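PDB 2W4E: Mutt/nudix family protein from Deinococcus radiodurans, which probably hydrolyses ADP-ribose as a magnesium-dependent Nudix pyrophosphatase, here without the N-terminal part of the full-length protein. Local coordinates for residues R3-A15 with I36-A50. Sequence-based numbering, arbitrary orientation.
Sequences RGPRAVFILPVTA and IVAGGVEKGEDLGAA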
loop_
_atom_site.group_PDB
_atom_site.type_symbol
_atom_site.label_atom_id
_atom_site.label_comp_id
_atom_site.label_asym_id
_atom_site.label_seq_id
_atom_site.Cartn_x
_atom_site.Cartn_y
_atom_site.Cartn_z
ATOM N N ARG A 3 1.429 -0.895 -24.116
ATOM C CA ARG A 3 1.651 -0.290 -22.824
ATOM C C ARG A 3 0.422 -0.753 -22.027
ATOM O O ARG A 3 -0.715 -0.706 -22.525
ATOM C CB ARG A 3 1.867 1.234 -22.924
ATOM C CG ARG A 3 0.680 2.154 -22.651
ATOM C CD ARG A 3 1.167 3.598 -22.513
ATOM N N GLY A 4 0.664 -1.306 -20.845
ATOM C CA GLY A 4 -0.413 -1.828 -20.006
ATOM C C GLY A 4 -1.315 -0.738 -19.452
ATOM O O GLY A 4 -1.032 0.449 -19.643
ATOM N N PRO A 5 -2.419 -1.132 -18.786
ATOM C CA PRO A 5 -3.277 -0.096 -18.220
ATOM C C PRO A 5 -2.539 0.582 -17.050
ATOM O O PRO A 5 -1.734 -0.054 -16.363
ATOM C CB PRO A 5 -4.505 -0.880 -17.730
ATOM C CG PRO A 5 -4.009 -2.268 -17.471
ATOM C CD PRO A 5 -2.819 -2.491 -18.368
ATOM N N ARG A 6 -2.772 1.880 -16.870
ATOM C CA ARG A 6 -2.115 2.635 -15.801
ATOM C C ARG A 6 -3.129 3.560 -15.144
ATOM O O ARG A 6 -4.027 4.056 -15.810
ATOM C CB ARG A 6 -0.959 3.473 -16.362
ATOM C CG ARG A 6 0.101 2.675 -17.125
ATOM C CD ARG A 6 1.236 3.539 -17.688
ATOM N NE ARG A 6 0.802 4.413 -18.790
ATOM C CZ ARG A 6 1.442 5.514 -19.196
ATOM N NH1 ARG A 6 2.565 5.919 -18.605
ATOM N NH2 ARG A 6 0.942 6.228 -20.198
ATOM N N ALA A 7 -2.975 3.811 -13.840
ATOM C CA ALA A 7 -3.738 4.873 -13.183
ATOM C C ALA A 7 -2.743 5.667 -12.354
ATOM O O ALA A 7 -1.692 5.133 -11.938
ATOM C CB ALA A 7 -4.820 4.276 -12.297
ATOM N N VAL A 8 -3.082 6.929 -12.112
ATOM C CA VAL A 8 -2.257 7.817 -11.310
ATOM C C VAL A 8 -2.962 8.105 -9.992
ATOM O O VAL A 8 -4.180 8.199 -9.963
ATOM C CB VAL A 8 -1.934 9.104 -12.114
ATOM C CG1 VAL A 8 -3.210 9.867 -12.484
ATOM C CG2 VAL A 8 -0.979 9.947 -11.350
ATOM N N PHE A 9 -2.207 8.151 -8.891
ATOM C CA PHE A 9 -2.775 8.449 -7.586
ATOM C C PHE A 9 -2.022 9.670 -7.112
ATOM O O PHE A 9 -0.803 9.746 -7.242
ATOM C CB PHE A 9 -2.572 7.277 -6.613
ATOM C CG PHE A 9 -3.622 6.220 -6.732
ATOM C CD1 PHE A 9 -4.572 6.050 -5.728
ATOM C CD2 PHE A 9 -3.686 5.408 -7.869
ATOM C CE1 PHE A 9 -5.603 5.086 -5.850
ATOM C CE2 PHE A 9 -4.707 4.457 -7.995
ATOM C CZ PHE A 9 -5.660 4.302 -6.978
ATOM N N ILE A 10 -2.756 10.627 -6.581
ATOM C CA ILE A 10 -2.199 11.902 -6.172
ATOM C C ILE A 10 -2.573 12.235 -4.755
ATOM O O ILE A 10 -3.774 12.426 -4.427
ATOM C CB ILE A 10 -2.715 13.084 -7.074
ATOM C CG1 ILE A 10 -2.387 12.858 -8.552
ATOM C CG2 ILE A 10 -2.086 14.435 -6.596
ATOM C CD1 ILE A 10 -3.524 12.260 -9.310
ATOM N N LEU A 11 -1.558 12.387 -3.922
ATOM C CA LEU A 11 -1.768 12.943 -2.598
ATOM C C LEU A 11 -1.574 14.481 -2.661
ATOM O O LEU A 11 -0.451 14.951 -2.761
ATOM C CB LEU A 11 -0.785 12.307 -1.596
ATOM C CG LEU A 11 -0.683 12.956 -0.195
ATOM C CD1 LEU A 11 -2.098 13.012 0.463
ATOM C CD2 LEU A 11 0.328 12.102 0.634
ATOM N N PRO A 12 -2.666 15.268 -2.612
ATOM C CA PRO A 12 -2.534 16.703 -2.796
ATOM C C PRO A 12 -2.382 17.383 -1.427
ATOM O O PRO A 12 -3.174 17.101 -0.493
ATOM C CB PRO A 12 -3.900 17.088 -3.427
ATOM C CG PRO A 12 -4.677 15.811 -3.539
ATOM C CD PRO A 12 -4.093 14.941 -2.454
ATOM N N VAL A 13 -1.371 18.244 -1.283
ATOM C CA VAL A 13 -1.120 18.911 -0.000
ATOM C C VAL A 13 -1.044 20.430 -0.238
ATOM O O VAL A 13 -0.312 20.895 -1.139
ATOM C CB VAL A 13 0.154 18.389 0.679
ATOM C CG1 VAL A 13 0.565 19.260 1.900
ATOM C CG2 VAL A 13 0.037 16.879 1.074
ATOM N N THR A 14 -1.773 21.191 0.568
ATOM C CA THR A 14 -1.787 22.665 0.431
ATOM C C THR A 14 -0.530 23.312 1.059
ATOM O O THR A 14 0.228 22.638 1.790
ATOM C CB THR A 14 -3.033 23.234 1.106
ATOM O OG1 THR A 14 -2.914 23.094 2.542
ATOM C CG2 THR A 14 -4.235 22.485 0.640
ATOM N N ALA A 15 -0.310 24.594 0.766
ATOM C CA ALA A 15 0.726 25.410 1.426
ATOM C C ALA A 15 0.615 25.350 2.942
ATOM O O ALA A 15 1.619 25.427 3.637
ATOM C CB ALA A 15 0.629 26.927 0.964
ATOM N N ILE A 36 -7.400 9.214 -1.509
ATOM C CA ILE A 36 -6.716 10.337 -2.221
ATOM C C ILE A 36 -7.274 10.446 -3.661
ATOM O O ILE A 36 -8.158 9.671 -4.039
ATOM C CB ILE A 36 -5.157 10.205 -2.181
ATOM C CG1 ILE A 36 -4.679 8.938 -2.899
ATOM C CG2 ILE A 36 -4.626 10.261 -0.706
ATOM C CD1 ILE A 36 -3.098 8.943 -3.132
ATOM N N VAL A 37 -6.803 11.425 -4.443
ATOM C CA VAL A 37 -7.251 11.633 -5.819
ATOM C C VAL A 37 -6.702 10.543 -6.704
ATOM O O VAL A 37 -5.562 10.131 -6.516
ATOM C CB VAL A 37 -6.792 13.048 -6.332
ATOM C CG1 VAL A 37 -7.105 13.234 -7.818
ATOM C CG2 VAL A 37 -7.483 14.144 -5.508
ATOM N N ALA A 38 -7.490 10.065 -7.671
ATOM C CA ALA A 38 -6.983 9.044 -8.576
ATOM C C ALA A 38 -7.843 8.922 -9.818
ATOM O O ALA A 38 -9.021 9.282 -9.800
ATOM C CB ALA A 38 -6.921 7.668 -7.849
ATOM N N GLY A 39 -7.260 8.374 -10.882
ATOM C CA GLY A 39 -7.970 8.122 -12.130
ATOM C C GLY A 39 -7.083 7.431 -13.155
ATOM O O GLY A 39 -5.853 7.454 -13.049
ATOM N N GLY A 40 -7.711 6.831 -14.166
ATOM C CA GLY A 40 -6.949 6.132 -15.213
ATOM C C GLY A 40 -6.174 7.114 -16.062
ATOM O O GLY A 40 -6.598 8.258 -16.223
ATOM N N VAL A 41 -5.035 6.671 -16.600
ATOM C CA VAL A 41 -4.231 7.484 -17.509
ATOM C C VAL A 41 -4.757 7.221 -18.926
ATOM O O VAL A 41 -4.860 6.065 -19.329
ATOM C CB VAL A 41 -2.732 7.099 -17.424
ATOM C CG1 VAL A 41 -1.876 7.883 -18.416
ATOM C CG2 VAL A 41 -2.193 7.266 -15.985
ATOM N N GLU A 42 -5.099 8.283 -19.655
ATOM C CA GLU A 42 -5.637 8.174 -21.032
ATOM C C GLU A 42 -4.604 7.725 -22.068
ATOM O O GLU A 42 -3.399 7.741 -21.800
ATOM C CB GLU A 42 -6.289 9.491 -21.467
ATOM C CG GLU A 42 -7.762 9.598 -21.086
ATOM C CD GLU A 42 -8.226 11.039 -20.817
ATOM O OE1 GLU A 42 -7.730 11.980 -21.477
ATOM O OE2 GLU A 42 -9.103 11.234 -19.940
ATOM N N LYS A 43 -5.106 7.329 -23.249
ATOM C CA LYS A 43 -4.310 6.731 -24.354
ATOM C C LYS A 43 -3.016 7.459 -24.658
ATOM O O LYS A 43 -1.926 6.875 -24.596
ATOM C CB LYS A 43 -5.135 6.666 -25.667
ATOM C CG LYS A 43 -4.342 6.129 -26.895
ATOM C CD LYS A 43 -4.635 6.883 -28.210
ATOM C CE LYS A 43 -3.951 6.208 -29.413
ATOM N NZ LYS A 43 -2.473 6.051 -29.226
ATOM N N GLY A 44 -3.152 8.728 -25.031
ATOM C CA GLY A 44 -2.014 9.506 -25.462
ATOM C C GLY A 44 -1.565 10.404 -24.340
ATOM O O GLY A 44 -1.099 11.522 -24.594
ATOM N N GLU A 45 -1.698 9.918 -23.098
ATOM C CA GLU A 45 -1.420 10.761 -21.942
ATOM C C GLU A 45 -0.145 10.394 -21.234
ATOM O O GLU A 45 0.101 9.241 -20.918
ATOM C CB GLU A 45 -2.585 10.729 -20.966
ATOM C CG GLU A 45 -2.889 12.063 -20.337
ATOM C CD GLU A 45 -4.118 11.999 -19.477
ATOM O OE1 GLU A 45 -4.737 13.060 -19.233
ATOM O OE2 GLU A 45 -4.479 10.882 -19.038
ATOM N N ASP A 46 0.664 11.404 -20.981
ATOM C CA ASP A 46 1.826 11.271 -20.144
ATOM C C ASP A 46 1.399 11.264 -18.664
ATOM O O ASP A 46 0.330 11.789 -18.329
ATOM C CB ASP A 46 2.741 12.443 -20.427
ATOM C CG ASP A 46 4.050 12.341 -19.709
ATOM O OD1 ASP A 46 4.373 11.230 -19.214
ATOM O OD2 ASP A 46 4.763 13.376 -19.648
ATOM N N LEU A 47 2.227 10.670 -17.799
ATOM C CA LEU A 47 1.874 10.490 -16.383
ATOM C C LEU A 47 1.656 11.837 -15.701
ATOM O O LEU A 47 0.644 12.012 -15.005
ATOM C CB LEU A 47 2.925 9.693 -15.616
ATOM C CG LEU A 47 3.331 8.330 -16.166
ATOM C CD1 LEU A 47 4.254 8.479 -17.427
ATOM C CD2 LEU A 47 4.004 7.501 -15.065
ATOM N N GLY A 48 2.592 12.767 -15.942
ATOM C CA GLY A 48 2.546 14.143 -15.415
ATOM C C GLY A 48 1.245 14.814 -15.781
ATOM O O GLY A 48 0.604 15.443 -14.941
ATOM N N ALA A 49 0.817 14.621 -17.037
ATOM C CA ALA A 49 -0.387 15.273 -17.563
ATOM C C ALA A 49 -1.682 14.658 -17.056
ATOM O O ALA A 49 -2.649 15.385 -16.757
ATOM C CB ALA A 49 -0.371 15.291 -19.107
ATOM N N ALA A 50 -1.727 13.327 -16.977
ATOM C CA ALA A 50 -2.871 12.651 -16.350
ATOM C C ALA A 50 -3.058 13.154 -14.897
ATOM O O ALA A 50 -4.186 13.432 -14.446
ATOM C CB ALA A 50 -2.646 11.135 -16.354
HETATM O O HOH W 1 -4.359 3.123 -18.750
#
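Strand 37-40, whose last residues open the Nudix box, pairs antiparallel with strand 6-14. V8 and G39 form a hydrogen-bonded pair: V8 N gives a bond of 3.0 Å to G39 O, and G39 N returns one to V8 O. I10 and V37 do the same, with I10 N 2.9 Å from V37 O. Between them F9 and A38 make a non-hydrogen-bonded pair. A38 CB sits over the centre of the F9 ring, 3.5 Å from its centroid, in a CH-pi contact. I36 CG1 lies at the ring edge. A serine in place of F9 would probably leave A38 CB without its aromatic cover and open a gap beside I36 and F83. This sheet belongs to the Nudix fold, in which the box forms a loop-helix-loop; residues 41-46 lead into its helix, 47-59. On the opposite face I10 CD1 meets V37 CG1 at 4.0 Å, and P12 CG touches V37 CG2. The pairing runs on into the loop, where V41 N bonds R6 O almost straight (175° at the hydrogen). A water links R6 N to V41 O. The bend of R6 at chi3 (-69°) sets its guanidinium with one face against V41 CG1 and an edge at L47 CD1. R6 NH2 makes a weak bond to E45 O, 3.2 Å away. E45 OE2 accepts E42 N at 2.7 Å across a type I turn, while OE1 pairs with R53.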